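Local coordinates for protein trans-4-hydroxy-L-proline dehydratase (Clostridioides difficile 70-100-2010, PDB 6VXC) that catalyses the radical-based dehydration of trans-4-hydroxy-L-proline to (S)-1-pyrroline-5-carboxylate in the anaerobic breakdown of hydroxyproline, as a member of the glycyl radical enzyme family, at residues Lys31-Ser36 with Asp388-Ile393; Val90-Asp95 with Trp335-Asn340; Pro158-Ala163 with Ile521-Glu526; Phe169-Glu174 with Ala529-Ile534. All coordinates share one frame; numbering follows the deposited sequence.

Contact 1: residues Lys31-Ser36 with Asp388-Ile393; sequences KLREES and DEMKLI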
# COMPACT_ATOMS: atom_id res chain seq x y z
N LYS A 31 -16.44 -12.90 -19.59
CA LYS A 31 -15.32 -13.44 -20.36
C LYS A 31 -13.99 -12.80 -19.96
O LYS A 31 -12.98 -13.49 -19.80
CB LYS A 31 -15.59 -13.22 -21.86
CG LYS A 31 -14.42 -13.56 -22.79
CD LYS A 31 -14.80 -13.48 -24.28
CE LYS A 31 -15.20 -12.07 -24.71
NZ LYS A 31 -15.52 -11.99 -26.18
N LEU A 32 -13.98 -11.47 -19.83
CA LEU A 32 -12.76 -10.79 -19.41
C LEU A 32 -12.34 -11.23 -18.01
O LEU A 32 -11.15 -11.41 -17.75
CB LEU A 32 -12.96 -9.27 -19.48
CG LEU A 32 -13.01 -8.63 -20.88
CD1 LEU A 32 -13.53 -7.19 -20.83
CD2 LEU A 32 -11.63 -8.68 -21.55
N ARG A 33 -13.31 -11.42 -17.10
CA ARG A 33 -12.96 -11.86 -15.76
C ARG A 33 -12.36 -13.26 -15.76
O ARG A 33 -11.39 -13.53 -15.05
CB ARG A 33 -14.18 -11.81 -14.83
CG ARG A 33 -13.85 -12.12 -13.36
CD ARG A 33 -15.10 -12.31 -12.52
NE ARG A 33 -14.78 -12.38 -11.10
CZ ARG A 33 -14.38 -13.48 -10.47
NH1 ARG A 33 -14.25 -14.62 -11.14
NH2 ARG A 33 -14.11 -13.44 -9.16
N GLU A 34 -12.94 -14.17 -16.55
CA GLU A 34 -12.43 -15.54 -16.59
C GLU A 34 -11.01 -15.59 -17.16
O GLU A 34 -10.19 -16.39 -16.70
CB GLU A 34 -13.40 -16.43 -17.38
CG GLU A 34 -13.11 -17.92 -17.36
CD GLU A 34 -13.43 -18.61 -16.01
OE1 GLU A 34 -14.05 -17.99 -15.12
OE2 GLU A 34 -13.04 -19.78 -15.86
N GLU A 35 -10.71 -14.78 -18.17
CA GLU A 35 -9.33 -14.68 -18.64
C GLU A 35 -8.41 -14.22 -17.51
O GLU A 35 -7.31 -14.75 -17.33
CB GLU A 35 -9.25 -13.71 -19.81
CG GLU A 35 -7.84 -13.60 -20.40
CD GLU A 35 -7.76 -12.62 -21.55
OE1 GLU A 35 -8.31 -11.51 -21.43
OE2 GLU A 35 -7.19 -12.97 -22.60
N SER A 36 -8.85 -13.22 -16.76
CA SER A 36 -8.03 -12.63 -15.70
C SER A 36 -7.71 -13.64 -14.61
O SER A 36 -6.55 -13.77 -14.19
CB SER A 36 -8.76 -11.41 -15.14
OG SER A 36 -7.98 -10.74 -14.17
N ASP A 388 -19.02 -5.60 -5.81
CA ASP A 388 -19.83 -6.72 -5.34
C ASP A 388 -19.88 -7.84 -6.39
O ASP A 388 -19.54 -8.99 -6.10
CB ASP A 388 -21.23 -6.17 -5.04
CG ASP A 388 -22.12 -7.11 -4.24
OD1 ASP A 388 -21.64 -8.12 -3.68
OD2 ASP A 388 -23.33 -6.79 -4.16
N GLU A 389 -20.24 -7.49 -7.62
CA GLU A 389 -20.35 -8.50 -8.67
C GLU A 389 -18.99 -9.14 -8.98
O GLU A 389 -18.88 -10.37 -9.06
CB GLU A 389 -20.94 -7.89 -9.94
CG GLU A 389 -21.01 -8.89 -11.11
CD GLU A 389 -22.03 -10.00 -10.88
OE1 GLU A 389 -23.10 -9.70 -10.31
OE2 GLU A 389 -21.76 -11.16 -11.25
N MET A 390 -17.95 -8.33 -9.18
CA MET A 390 -16.69 -8.86 -9.70
C MET A 390 -15.93 -9.71 -8.68
O MET A 390 -15.25 -10.67 -9.07
CB MET A 390 -15.81 -7.71 -10.20
CG MET A 390 -16.41 -6.92 -11.37
SD MET A 390 -16.97 -7.94 -12.76
CE MET A 390 -15.43 -8.32 -13.55
N LYS A 391 -16.02 -9.39 -7.40
CA LYS A 391 -15.32 -10.09 -6.33
C LYS A 391 -13.85 -10.38 -6.70
O LYS A 391 -13.38 -11.51 -6.67
CB LYS A 391 -16.07 -11.38 -5.97
CG LYS A 391 -15.66 -11.98 -4.61
CD LYS A 391 -16.41 -13.27 -4.25
CE LYS A 391 -15.89 -13.83 -2.93
NZ LYS A 391 -16.70 -14.96 -2.37
N LEU A 392 -13.14 -9.30 -7.02
CA LEU A 392 -11.71 -9.35 -7.35
C LEU A 392 -10.90 -8.65 -6.27
O LEU A 392 -11.30 -7.60 -5.75
CB LEU A 392 -11.44 -8.68 -8.70
CG LEU A 392 -12.11 -9.32 -9.93
CD1 LEU A 392 -11.93 -8.43 -11.16
CD2 LEU A 392 -11.63 -10.76 -10.19
N ILE A 393 -9.75 -9.24 -5.91
CA ILE A 393 -8.95 -8.66 -4.83
C ILE A 393 -8.13 -7.46 -5.28
O ILE A 393 -7.60 -6.73 -4.43
CB ILE A 393 -8.03 -9.71 -4.17
CG1 ILE A 393 -7.07 -10.35 -5.17
CG2 ILE A 393 -8.85 -10.75 -3.43
CD1 ILE A 393 -6.15 -11.37 -4.52
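Arg33 and Met390 mark the closest approach of the two backbones, with their CA atoms 7.7 Å apart. Residues 31-36 are a run within helix 27-38, whereas 388-393 take in the last turn of helix 378-390 and the chain that leaves it, Lys391 breaking the helix with a positive phi of 45°. That break presents the carbonyls of Met390 and Lys391 to one arginine. The side chain of Arg33 runs out extended, CG anti to the backbone N (chi1 -174°), and delivers the guanidinium side-on to the helix end. Arg33 NE donates to Met390 O at 2.7 Å, and Arg33 NH2 reaches the same Met390 O at 3.0 Å; both donors lie in the carbonyl plane. A longer bond joins Arg33 NH2 to Lys391 O at 3.2 Å, entering well above that second carbonyl's plane. Both oxygens lie near the guanidinium plane, leaving one face for Leu392 CD2, 3.7 Å from Arg33 NE. Met390, bent at chi2 and chi3, brings CE to 3.9 Å from Arg33 CB. A cation set against carbonyls at a helix C-terminus probably gains from the helix dipole, while three bonds and a methyl restrict the group's rotation.

Contact 2: residues Val90-Asp95 with Trp335-Asn340; sequences VGEKGD and WVKFNN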
# COMPACT_ATOMS: atom_id res chain seq x y z
N VAL A 90 -7.96 -0.68 -22.88
CA VAL A 90 -6.77 -1.41 -23.32
C VAL A 90 -5.53 -0.90 -22.59
O VAL A 90 -5.47 0.25 -22.14
CB VAL A 90 -6.56 -1.32 -24.85
CG1 VAL A 90 -7.75 -1.90 -25.61
CG2 VAL A 90 -6.27 0.11 -25.25
N GLY A 91 -4.54 -1.78 -22.50
CA GLY A 91 -3.27 -1.50 -21.84
C GLY A 91 -2.90 -2.57 -20.83
O GLY A 91 -3.68 -2.90 -19.93
N GLU A 92 -1.70 -3.13 -20.97
CA GLU A 92 -1.14 -4.11 -20.05
C GLU A 92 0.28 -3.67 -19.69
O GLU A 92 1.01 -3.15 -20.54
CB GLU A 92 -1.11 -5.52 -20.66
CG GLU A 92 -2.48 -6.19 -20.91
CD GLU A 92 -3.15 -6.73 -19.64
OE1 GLU A 92 -2.43 -6.97 -18.64
OE2 GLU A 92 -4.39 -6.93 -19.65
N LYS A 93 0.67 -3.87 -18.42
CA LYS A 93 2.05 -3.57 -18.04
C LYS A 93 3.03 -4.48 -18.77
O LYS A 93 4.03 -4.00 -19.31
CB LYS A 93 2.23 -3.70 -16.53
CG LYS A 93 1.56 -2.61 -15.70
CD LYS A 93 1.71 -2.87 -14.19
CE LYS A 93 3.16 -2.72 -13.73
NZ LYS A 93 3.39 -3.23 -12.35
N GLY A 94 2.77 -5.78 -18.78
CA GLY A 94 3.64 -6.77 -19.38
C GLY A 94 3.15 -7.27 -20.72
O GLY A 94 2.32 -6.64 -21.38
N ASP A 95 3.63 -8.46 -21.10
CA ASP A 95 3.28 -9.01 -22.41
C ASP A 95 1.85 -9.53 -22.44
O ASP A 95 1.24 -9.59 -23.51
CB ASP A 95 4.24 -10.15 -22.79
CG ASP A 95 4.10 -11.38 -21.87
OD1 ASP A 95 3.95 -11.21 -20.65
OD2 ASP A 95 4.10 -12.51 -22.39
N TRP A 335 -11.97 -2.85 -13.55
CA TRP A 335 -11.64 -3.75 -12.44
C TRP A 335 -10.77 -4.90 -12.91
O TRP A 335 -9.76 -5.24 -12.28
CB TRP A 335 -12.94 -4.27 -11.79
CG TRP A 335 -13.25 -3.65 -10.45
CD1 TRP A 335 -13.45 -4.30 -9.29
CD2 TRP A 335 -13.35 -2.25 -10.15
NE1 TRP A 335 -13.68 -3.41 -8.27
CE2 TRP A 335 -13.62 -2.14 -8.77
CE3 TRP A 335 -13.25 -1.08 -10.91
CZ2 TRP A 335 -13.80 -0.92 -8.14
CZ3 TRP A 335 -13.42 0.14 -10.28
CH2 TRP A 335 -13.70 0.22 -8.91
N VAL A 336 -11.15 -5.52 -14.04
CA VAL A 336 -10.36 -6.62 -14.57
C VAL A 336 -8.95 -6.15 -14.93
O VAL A 336 -7.98 -6.88 -14.72
CB VAL A 336 -11.07 -7.25 -15.78
CG1 VAL A 336 -10.13 -8.22 -16.48
CG2 VAL A 336 -12.38 -7.94 -15.36
N LYS A 337 -8.82 -4.94 -15.48
CA LYS A 337 -7.48 -4.45 -15.84
C LYS A 337 -6.57 -4.37 -14.62
O LYS A 337 -5.41 -4.79 -14.67
CB LYS A 337 -7.56 -3.09 -16.53
CG LYS A 337 -8.33 -3.06 -17.84
CD LYS A 337 -7.79 -4.08 -18.87
CE LYS A 337 -6.32 -3.92 -19.20
NZ LYS A 337 -5.82 -4.91 -20.22
N PHE A 338 -7.08 -3.82 -13.50
CA PHE A 338 -6.31 -3.86 -12.26
C PHE A 338 -5.90 -5.29 -11.91
O PHE A 338 -4.75 -5.56 -11.56
CB PHE A 338 -7.13 -3.27 -11.11
CG PHE A 338 -7.19 -1.76 -11.07
CD1 PHE A 338 -6.12 -1.01 -10.63
CD2 PHE A 338 -8.38 -1.10 -11.41
CE1 PHE A 338 -6.20 0.36 -10.55
CE2 PHE A 338 -8.46 0.27 -11.35
CZ PHE A 338 -7.38 1.01 -10.92
N ASN A 339 -6.86 -6.22 -11.98
CA ASN A 339 -6.60 -7.60 -11.59
C ASN A 339 -5.62 -8.31 -12.51
O ASN A 339 -5.09 -9.36 -12.13
CB ASN A 339 -7.90 -8.41 -11.51
CG ASN A 339 -7.74 -9.69 -10.70
OD1 ASN A 339 -7.52 -9.65 -9.49
ND2 ASN A 339 -7.89 -10.83 -11.36
N ASN A 340 -5.38 -7.77 -13.71
CA ASN A 340 -4.38 -8.31 -14.62
C ASN A 340 -2.95 -7.87 -14.30
O ASN A 340 -2.03 -8.41 -14.93
CB ASN A 340 -4.70 -7.89 -16.08
CG ASN A 340 -5.85 -8.68 -16.68
OD1 ASN A 340 -6.35 -9.62 -16.09
ND2 ASN A 340 -6.26 -8.30 -17.89
O HOH W 1 -4.82 -4.49 -23.29
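Glu92 meets Lys337 in a buried salt bridge, through which a loop of this PFL-like glycyl radical enzyme fold is pinned to residues 335-340, on and beside the end of helix 324-339. The tight part centres on one oxygen, Glu92 OE2, which takes two donors. Lys337 NZ stands 2.5 Å from Glu92 OE2, a separation so short that its exact value is doubtful, and comes from above the carboxylate plane. Asn340 ND2 adds a hydrogen bond of 2.9 Å to Glu92 OE2, on the syn lone pair of that oxygen, with the amide and carboxylate planes 35° apart. The chain of Lys337 folds back at chi2 and chi3 (both -56°), which turns the ammonium toward the loop instead of extending it past. The remaining polar ends are accounted for nearby: Glu87 supplies a second carboxylate to Lys337, Gln341 binds Glu92 OE1, and Ser36 holds the oxygen of the Asn340 amide. Two carboxylates around one buried amine would probably keep it protonated. The water-mediated part is looser: Lys337 NZ reaches a water molecule in a weak bond of 3.3 Å. That same water accepts from Gly91 N at 2.8 Å.

Contact 3: residues Pro158-Ala163 with Ile521-Glu526; sequences PEWLAA and IDIKIE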
# COMPACT_ATOMS: atom_id res chain seq x y z
N PRO A 158 27.21 -0.06 9.44
CA PRO A 158 27.12 -1.40 10.04
C PRO A 158 26.03 -1.52 11.09
O PRO A 158 25.46 -2.60 11.25
CB PRO A 158 28.51 -1.61 10.65
CG PRO A 158 29.17 -0.30 10.64
CD PRO A 158 28.55 0.53 9.58
N GLU A 159 25.72 -0.44 11.81
CA GLU A 159 24.62 -0.49 12.77
C GLU A 159 23.27 -0.69 12.08
O GLU A 159 22.42 -1.43 12.58
CB GLU A 159 24.61 0.78 13.62
CG GLU A 159 25.76 0.95 14.60
CD GLU A 159 27.04 1.54 13.99
OE1 GLU A 159 27.10 1.84 12.78
OE2 GLU A 159 27.99 1.71 14.76
N TRP A 160 23.05 -0.00 10.95
CA TRP A 160 21.85 -0.19 10.13
C TRP A 160 21.76 -1.61 9.60
O TRP A 160 20.69 -2.24 9.64
CB TRP A 160 21.88 0.81 8.96
CG TRP A 160 20.62 0.92 8.12
CD1 TRP A 160 19.69 1.92 8.17
CD2 TRP A 160 20.17 0.02 7.08
NE1 TRP A 160 18.69 1.70 7.26
CE2 TRP A 160 18.96 0.54 6.57
CE3 TRP A 160 20.67 -1.17 6.55
CZ2 TRP A 160 18.25 -0.09 5.55
CZ3 TRP A 160 19.96 -1.80 5.54
CH2 TRP A 160 18.76 -1.26 5.05
N LEU A 161 22.86 -2.12 9.05
CA LEU A 161 22.86 -3.46 8.48
C LEU A 161 22.59 -4.51 9.55
O LEU A 161 21.89 -5.49 9.30
CB LEU A 161 24.20 -3.74 7.78
CG LEU A 161 24.41 -2.96 6.47
CD1 LEU A 161 25.88 -2.88 6.06
CD2 LEU A 161 23.58 -3.57 5.35
N ALA A 162 23.14 -4.33 10.74
CA ALA A 162 22.87 -5.29 11.81
C ALA A 162 21.40 -5.24 12.22
O ALA A 162 20.76 -6.29 12.37
CB ALA A 162 23.78 -5.01 13.01
N ALA A 163 20.85 -4.04 12.38
CA ALA A 163 19.45 -3.91 12.78
C ALA A 163 18.53 -4.45 11.69
O ALA A 163 17.61 -5.22 11.97
CB ALA A 163 19.15 -2.45 13.09
N ILE A 521 15.28 4.59 15.99
CA ILE A 521 14.75 5.57 15.05
C ILE A 521 15.89 6.39 14.43
O ILE A 521 15.91 6.65 13.22
CB ILE A 521 13.70 6.46 15.73
CG1 ILE A 521 12.49 5.63 16.22
CG2 ILE A 521 13.23 7.57 14.77
CD1 ILE A 521 11.85 4.78 15.15
N ASP A 522 16.87 6.81 15.25
CA ASP A 522 18.02 7.52 14.69
C ASP A 522 18.70 6.69 13.61
O ASP A 522 19.06 7.21 12.55
CB ASP A 522 19.02 7.86 15.80
CG ASP A 522 18.72 9.18 16.50
OD1 ASP A 522 17.79 9.90 16.09
OD2 ASP A 522 19.43 9.49 17.48
N ILE A 523 18.90 5.39 13.85
CA ILE A 523 19.53 4.52 12.86
C ILE A 523 18.71 4.49 11.57
O ILE A 523 19.26 4.59 10.47
CB ILE A 523 19.72 3.10 13.42
CG1 ILE A 523 20.80 3.07 14.48
CG2 ILE A 523 20.03 2.10 12.29
CD1 ILE A 523 20.95 1.69 15.09
N LYS A 524 17.40 4.29 11.71
CA LYS A 524 16.52 4.19 10.54
C LYS A 524 16.50 5.49 9.75
O LYS A 524 16.55 5.48 8.52
CB LYS A 524 15.10 3.81 11.00
CG LYS A 524 14.04 3.82 9.90
CD LYS A 524 14.32 2.79 8.82
CE LYS A 524 13.14 2.68 7.85
NZ LYS A 524 13.50 1.96 6.60
N ILE A 525 16.40 6.62 10.44
CA ILE A 525 16.29 7.91 9.78
C ILE A 525 17.57 8.24 9.01
O ILE A 525 17.52 8.75 7.89
CB ILE A 525 15.96 9.00 10.82
CG1 ILE A 525 14.61 8.76 11.50
CG2 ILE A 525 15.99 10.38 10.18
CD1 ILE A 525 13.42 9.27 10.76
N GLU A 526 18.73 7.94 9.60
CA GLU A 526 19.99 8.19 8.90
C GLU A 526 20.07 7.41 7.59
O GLU A 526 20.42 7.96 6.55
CB GLU A 526 21.18 7.87 9.80
CG GLU A 526 22.50 7.89 9.06
CD GLU A 526 23.72 7.82 9.98
OE1 GLU A 526 23.57 7.48 11.17
OE2 GLU A 526 24.84 8.07 9.48
O HOH W 2 16.49 3.03 6.18
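The indole of Trp160 turns its edge to helix 506-538: Ile523 O lies near the ring plane, 3.6 Å from Trp160 CD1, and a water sits in plane farther along the same edge. Tyr164 stacks against this ring, and Phe169 meets it edge-to-face. The water accepts from Trp160 NE1 at 2.8 Å and also from Lys524 NZ at 3.2 Å, so it satisfies the indole N-H and ties the two helices together. Beside the indole, the contact is apolar. Ile523 points at the partner helix, and its CG2 methyl, anti to the backbone N, nestles 3.6 Å from Trp160 CA and 4.0 Å from Trp160 CB. The other branch of Ile523 carries CD1 to 4.0 Å from Glu159 CB, while the carboxylate of Glu159 swings outward. The CA atoms of Trp160 and Ile523 are 5.9 Å apart. Lys524 starts away from the partner, but one bend at chi2 brings its amine toward the indole side; it pairs with Glu171. Within the fold, the short helix 158-166 steeply crosses the long helix 506-538, with Ala163 touching Met520, while Ile521 turns toward helix 630-647 and strand 463-472.

Contact 4: residues Phe169-Glu174 with Ala529-Ile534; sequences FTEFME and AVIENI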
# COMPACT_ATOMS: atom_id res chain seq x y z
N PHE A 169 13.68 -3.54 11.72
CA PHE A 169 12.89 -2.71 10.83
C PHE A 169 13.10 -3.23 9.41
O PHE A 169 13.95 -4.08 9.17
CB PHE A 169 13.24 -1.23 10.97
CG PHE A 169 14.71 -0.88 10.74
CD1 PHE A 169 15.23 -0.84 9.45
CD2 PHE A 169 15.54 -0.55 11.80
CE1 PHE A 169 16.58 -0.48 9.22
CE2 PHE A 169 16.89 -0.20 11.59
CZ PHE A 169 17.41 -0.17 10.30
N THR A 170 12.29 -2.72 8.48
CA THR A 170 12.45 -3.07 7.07
C THR A 170 12.80 -1.81 6.29
O THR A 170 12.83 -0.71 6.83
CB THR A 170 11.19 -3.73 6.48
OG1 THR A 170 10.16 -2.74 6.34
CG2 THR A 170 10.66 -4.88 7.37
N GLU A 171 13.05 -1.98 4.99
CA GLU A 171 13.47 -0.89 4.11
C GLU A 171 12.67 -0.94 2.81
O GLU A 171 12.88 -1.83 1.98
CB GLU A 171 14.97 -0.97 3.81
CG GLU A 171 15.39 0.07 2.79
CD GLU A 171 14.86 1.45 3.12
OE1 GLU A 171 15.06 1.89 4.27
OE2 GLU A 171 14.24 2.08 2.26
N PHE A 172 11.79 0.03 2.62
CA PHE A 172 10.85 -0.02 1.50
C PHE A 172 11.53 0.19 0.15
O PHE A 172 11.04 -0.31 -0.86
CB PHE A 172 9.75 1.01 1.70
CG PHE A 172 8.46 0.42 2.17
CD1 PHE A 172 8.46 -0.57 3.15
CD2 PHE A 172 7.25 0.81 1.62
CE1 PHE A 172 7.27 -1.15 3.57
CE2 PHE A 172 6.06 0.24 2.05
CZ PHE A 172 6.08 -0.76 3.03
N MET A 173 12.66 0.89 0.10
CA MET A 173 13.22 1.25 -1.20
C MET A 173 14.32 0.29 -1.66
O MET A 173 15.04 0.60 -2.62
CB MET A 173 13.73 2.69 -1.17
CG MET A 173 12.73 3.69 -1.74
SD MET A 173 11.12 3.63 -0.88
CE MET A 173 11.51 4.45 0.65
N GLU A 174 14.44 -0.89 -1.05
CA GLU A 174 15.48 -1.82 -1.48
C GLU A 174 15.16 -2.49 -2.81
O GLU A 174 16.07 -2.83 -3.56
CB GLU A 174 15.76 -2.88 -0.41
CG GLU A 174 14.62 -3.84 -0.08
CD GLU A 174 15.12 -5.10 0.60
OE1 GLU A 174 14.88 -5.27 1.83
OE2 GLU A 174 15.79 -5.92 -0.09
N ALA A 529 17.66 8.98 5.07
CA ALA A 529 18.14 10.21 4.43
C ALA A 529 19.06 9.89 3.26
O ALA A 529 18.92 10.46 2.18
CB ALA A 529 18.84 11.12 5.45
N VAL A 530 20.00 8.97 3.47
CA VAL A 530 20.82 8.49 2.36
C VAL A 530 19.95 7.97 1.23
O VAL A 530 20.20 8.25 0.05
CB VAL A 530 21.80 7.40 2.86
CG1 VAL A 530 22.48 6.71 1.68
CG2 VAL A 530 22.85 8.01 3.80
N ILE A 531 18.94 7.16 1.56
CA ILE A 531 18.09 6.55 0.54
C ILE A 531 17.27 7.60 -0.19
O ILE A 531 17.06 7.51 -1.40
CB ILE A 531 17.20 5.45 1.17
CG1 ILE A 531 18.08 4.27 1.58
CG2 ILE A 531 16.08 5.01 0.23
CD1 ILE A 531 17.42 3.33 2.52
N GLU A 532 16.79 8.62 0.54
CA GLU A 532 16.05 9.69 -0.10
C GLU A 532 16.91 10.39 -1.16
O GLU A 532 16.42 10.71 -2.25
CB GLU A 532 15.57 10.69 0.95
CG GLU A 532 14.58 11.68 0.42
CD GLU A 532 14.02 12.63 1.46
OE1 GLU A 532 14.27 12.42 2.68
OE2 GLU A 532 13.33 13.58 1.05
N ASN A 533 18.19 10.63 -0.86
CA ASN A 533 19.09 11.21 -1.85
C ASN A 533 19.25 10.32 -3.07
O ASN A 533 19.21 10.79 -4.20
CB ASN A 533 20.46 11.47 -1.22
CG ASN A 533 20.49 12.73 -0.45
OD1 ASN A 533 20.68 13.79 -1.02
ND2 ASN A 533 20.31 12.65 0.86
N ILE A 534 19.46 9.03 -2.83
CA ILE A 534 19.69 8.09 -3.92
C ILE A 534 18.48 8.05 -4.85
O ILE A 534 18.62 8.12 -6.08
CB ILE A 534 20.03 6.70 -3.36
CG1 ILE A 534 21.43 6.71 -2.72
CG2 ILE A 534 19.89 5.63 -4.42
CD1 ILE A 534 21.80 5.41 -1.99
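Buried van der Waals packing of a loop on a helix joins Glu171 and Met173 to Ile531, where the chain following helix 158-166 lies over helix 506-538. One isoleucine carries its whole side of the contact, using two different methyls. Ile531 CD1 sits over the face of the Glu171 carboxylate, 3.2 Å from Glu171 CD and nearly equidistant from the two oxygens, a tight fit of a methyl over a charged group. Ile531 CG2, on the other branch, lies 3.6 Å from Met173 CB. The carboxylate is not left loose. Glu171 bends at chi2 (48°), bringing its OE2 back to the loop, where Met173 N donates to Glu171 OE2 at 2.9 Å in a nearly straight bond of 164°. Its other oxygen forms a salt bridge with Lys524, earlier on the same helix. With both oxygens engaged, the group is held flat beneath the methyl, and its negative charge is probably well stabilised despite burial. The neighbouring Phe172 stacks on Trp297. The side chain of Met173 lies about 12 Å from that of Glu456, the probable proton acceptor, which places this loop in the wider neighbourhood of the probable active site of a glycyl radical enzyme, not in contact with that residue.

The four contacts form two clusters. Contacts 1 and 2 have centres 12 Å apart and share a direct seam through helix 324-339: Ser36 OG lies 2.8 Å from Asn339 ND2, and Met390 CE packs 3.6 Å from Val336 CG2. Contacts 3 and 4, with centres 11 Å apart, both use helix 506-538; Lys524 NZ is 2.8 Å from Thr170 O. Between clusters the nearest atoms, those of contacts 2 and 4, remain about 14 Å apart, whereas contacts 1 and 3 lie on opposite sides of the chain's centre. Contacts 1, 2 and 3 lie away from the probable active-site residues; in contact 4 the Met173 side chain is about 12 Å from that of the probable proton acceptor Glu456.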